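PDB 1VMB: small ribosomal subunit protein bS6 from Thermotoga maritima, which probably binds 16S ribosomal RNA together with protein bS18 as a structural component of the small ribosomal subunit. Local coordinates for residues E37-V40 / E41-K44. Sequence-based numbering, arbitrary orientation. Where two conformers were deposited one is given.
Sequences ENLV and ERVK
Glu-41 N donates to Glu-37 O, the first of four i to i+4 backbone bonds within helix 33-51. Arg-42 N donates to Asn-38 O, Val-43 N to Leu-39 O and Lys-44 N to Val-40 O. Lys-44 N lies 3.0 Å from Val-40 O.

Charged groups pair one turn apart. Lys-44 NZ forms a salt bridge with Glu-41 OE2 at 3.0 Å, on the syn side of the carboxylate. A weak hydrogen bond also runs from Lys-44 NZ to Glu-41 OE1, at 3.2 Å. The glutamate chain bends at chi2 (-56°) and the lysine chain at chi3 (64°), which brings the two ends together. In the conformer given, Glu-37 OE2 forms a salt bridge with Arg-60.

Water adds two links. One molecule lies 2.7 Å from Glu-41 OE2 and also reaches Glu-37 O. A second accepts from Asn-38 ND2 and Arg-42 NH2, and sits in the guanidinium plane at its edge.

Side-chain packing comes from the Arg-42 and Lys-44 chains. The extended Arg-42 chain runs back along the helix, bringing NH1 to 3.7 Å from Asn-38 CB. Arg-42 NH1 also lies 3.9 Å from Leu-39 CG. Lys-44 CD lies 4.1 Å from Val-40 CG1, and the two side chains cross at a slant. An alanine in place of Lys-44 would probably leave the Glu-41 carboxylate without its cationic mate and uncover Val-40 CG1 on that side.

Leu-39, Val-40 and Val-43 are buried. Val-40 and Val-43 both pack on Phe-25 of the sheet, and Val-43 also meets Leu-93 of helix 91-98. The arrangement is that of an amphipathic helix on the four-stranded antiparallel sheet of the ferredoxin-like S6 fold.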
ATOM      1  N   GLU A  37      13.238  -1.527   1.856  1.00 23.04           N
ATOM      2  CA  GLU A  37      12.756  -0.807   3.024  1.00 23.70           C
ATOM      3  C   GLU A  37      12.603   0.708   2.751  1.00 23.59           C
ATOM      4  O   GLU A  37      11.590   1.334   3.118  1.00 22.50           O
ATOM      5  CB  GLU A  37      13.654  -1.065   4.231  0.50 24.38           C
ATOM      6  CG  GLU A  37      13.629  -2.512   4.733  0.50 25.57           C
ATOM      7  CD  GLU A  37      12.243  -3.071   5.038  0.50 28.64           C
ATOM      8  OE1 GLU A  37      11.264  -2.309   5.271  0.50 31.09           O
ATOM      9  OE2 GLU A  37      12.123  -4.318   5.062  0.50 30.10           O
ATOM     10  N   ASN A  38      13.540   1.252   2.013  1.00 22.80           N
ATOM     11  CA  ASN A  38      13.422   2.660   1.581  1.00 24.76           C
ATOM     12  C   ASN A  38      12.178   2.905   0.735  1.00 24.83           C
ATOM     13  O   ASN A  38      11.561   3.955   0.894  1.00 23.44           O
ATOM     14  CB  ASN A  38      14.631   3.109   0.769  1.00 25.26           C
ATOM     15  CG  ASN A  38      15.897   3.136   1.547  1.00 27.30           C
ATOM     16  OD1 ASN A  38      15.915   2.933   2.780  1.00 28.62           O
ATOM     17  ND2 ASN A  38      17.028   3.335   0.829  1.00 25.67           N
ATOM     18  N   LEU A  39      11.828   1.981  -0.164  1.00 24.80           N
ATOM     19  CA  LEU A  39      10.617   2.138  -1.009  1.00 25.44           C
ATOM     20  C   LEU A  39       9.395   2.168  -0.123  1.00 24.66           C
ATOM     21  O   LEU A  39       8.443   2.957  -0.315  1.00 24.80           O
ATOM     22  CB  LEU A  39      10.494   1.019  -2.046  1.00 26.43           C
ATOM     23  CG  LEU A  39      11.245   1.287  -3.372  1.00 30.01           C
ATOM     24  CD1 LEU A  39      11.441  -0.039  -4.115  1.00 31.78           C
ATOM     25  CD2 LEU A  39      10.448   2.334  -4.229  1.00 33.75           C
ATOM     26  N   VAL A  40       9.374   1.290   0.871  1.00 23.74           N
ATOM     27  CA  VAL A  40       8.274   1.335   1.853  1.00 23.18           C
ATOM     28  C   VAL A  40       8.136   2.726   2.490  1.00 23.00           C
ATOM     29  O   VAL A  40       7.004   3.258   2.590  1.00 22.80           O
ATOM     30  CB  VAL A  40       8.419   0.241   2.906  1.00 23.59           C
ATOM     31  CG1 VAL A  40       7.290   0.412   3.976  1.00 24.19           C
ATOM     32  CG2 VAL A  40       8.296  -1.143   2.235  1.00 23.98           C
ATOM     33  N   GLU A  41       9.252   3.285   2.899  1.00 21.83           N
ATOM     34  CA  GLU A  41       9.289   4.617   3.527  1.00 22.49           C
ATOM     35  C   GLU A  41       8.797   5.674   2.535  1.00 21.74           C
ATOM     36  O   GLU A  41       8.073   6.606   2.943  1.00 21.94           O
ATOM     37  CB  GLU A  41      10.653   4.873   4.081  1.00 23.60           C
ATOM     38  CG  GLU A  41      11.064   3.961   5.242  1.00 23.52           C
ATOM     39  CD  GLU A  41      10.086   4.011   6.416  1.00 30.02           C
ATOM     40  OE1 GLU A  41       9.614   5.113   6.782  1.00 28.73           O
ATOM     41  OE2 GLU A  41       9.752   2.926   6.964  1.00 32.40           O
ATOM     42  N   ARG A  42       9.107   5.512   1.247  1.00 21.42           N
ATOM     43  CA  ARG A  42       8.665   6.483   0.256  1.00 21.21           C
ATOM     44  C   ARG A  42       7.155   6.408   0.106  1.00 22.19           C
ATOM     45  O   ARG A  42       6.482   7.443   0.057  1.00 21.93           O
ATOM     46  CB  ARG A  42       9.320   6.247  -1.088  1.00 19.74           C
ATOM     47  CG  ARG A  42      10.775   6.546  -1.058  1.00 21.82           C
ATOM     48  CD  ARG A  42      11.354   6.407  -2.457  1.00 25.26           C
ATOM     49  NE  ARG A  42      12.783   6.709  -2.517  1.00 26.99           N
ATOM     50  CZ  ARG A  42      13.683   5.743  -2.510  1.00 29.68           C
ATOM     51  NH1 ARG A  42      13.288   4.447  -2.431  1.00 32.53           N
ATOM     52  NH2 ARG A  42      14.954   6.019  -2.582  1.00 25.84           N
ATOM     53  N   VAL A  43       6.617   5.185   0.071  1.00 21.52           N
ATOM     54  CA  VAL A  43       5.151   5.052  -0.000  1.00 21.79           C
ATOM     55  C   VAL A  43       4.481   5.715   1.194  1.00 21.33           C
ATOM     56  O   VAL A  43       3.482   6.431   1.014  1.00 22.27           O
ATOM     57  CB  VAL A  43       4.705   3.565  -0.235  1.00 22.08           C
ATOM     58  CG1 VAL A  43       3.224   3.450  -0.166  1.00 22.71           C
ATOM     59  CG2 VAL A  43       5.194   3.014  -1.595  1.00 24.07           C
ATOM     60  N   LYS A  44       4.976   5.473   2.399  1.00 21.86           N
ATOM     61  CA  LYS A  44       4.417   6.105   3.597  1.00 21.89           C
ATOM     62  C   LYS A  44       4.398   7.601   3.419  1.00 22.06           C
ATOM     63  O   LYS A  44       3.418   8.232   3.739  1.00 21.72           O
ATOM     64  CB  LYS A  44       5.199   5.755   4.852  1.00 22.64           C
ATOM     65  CG  LYS A  44       4.971   4.311   5.244  1.00 22.66           C
ATOM     66  CD  LYS A  44       6.109   3.745   6.081  1.00 25.21           C
ATOM     67  CE  LYS A  44       6.225   4.434   7.375  1.00 28.87           C
ATOM     68  NZ  LYS A  44       7.205   3.807   8.391  1.00 28.27           N
TER
HETATM   69  O   HOH W   1      10.519   0.589   5.759  1.00 33.33           O
HETATM   70  O   HOH W   2      16.854   3.721  -2.062  1.00 29.15           O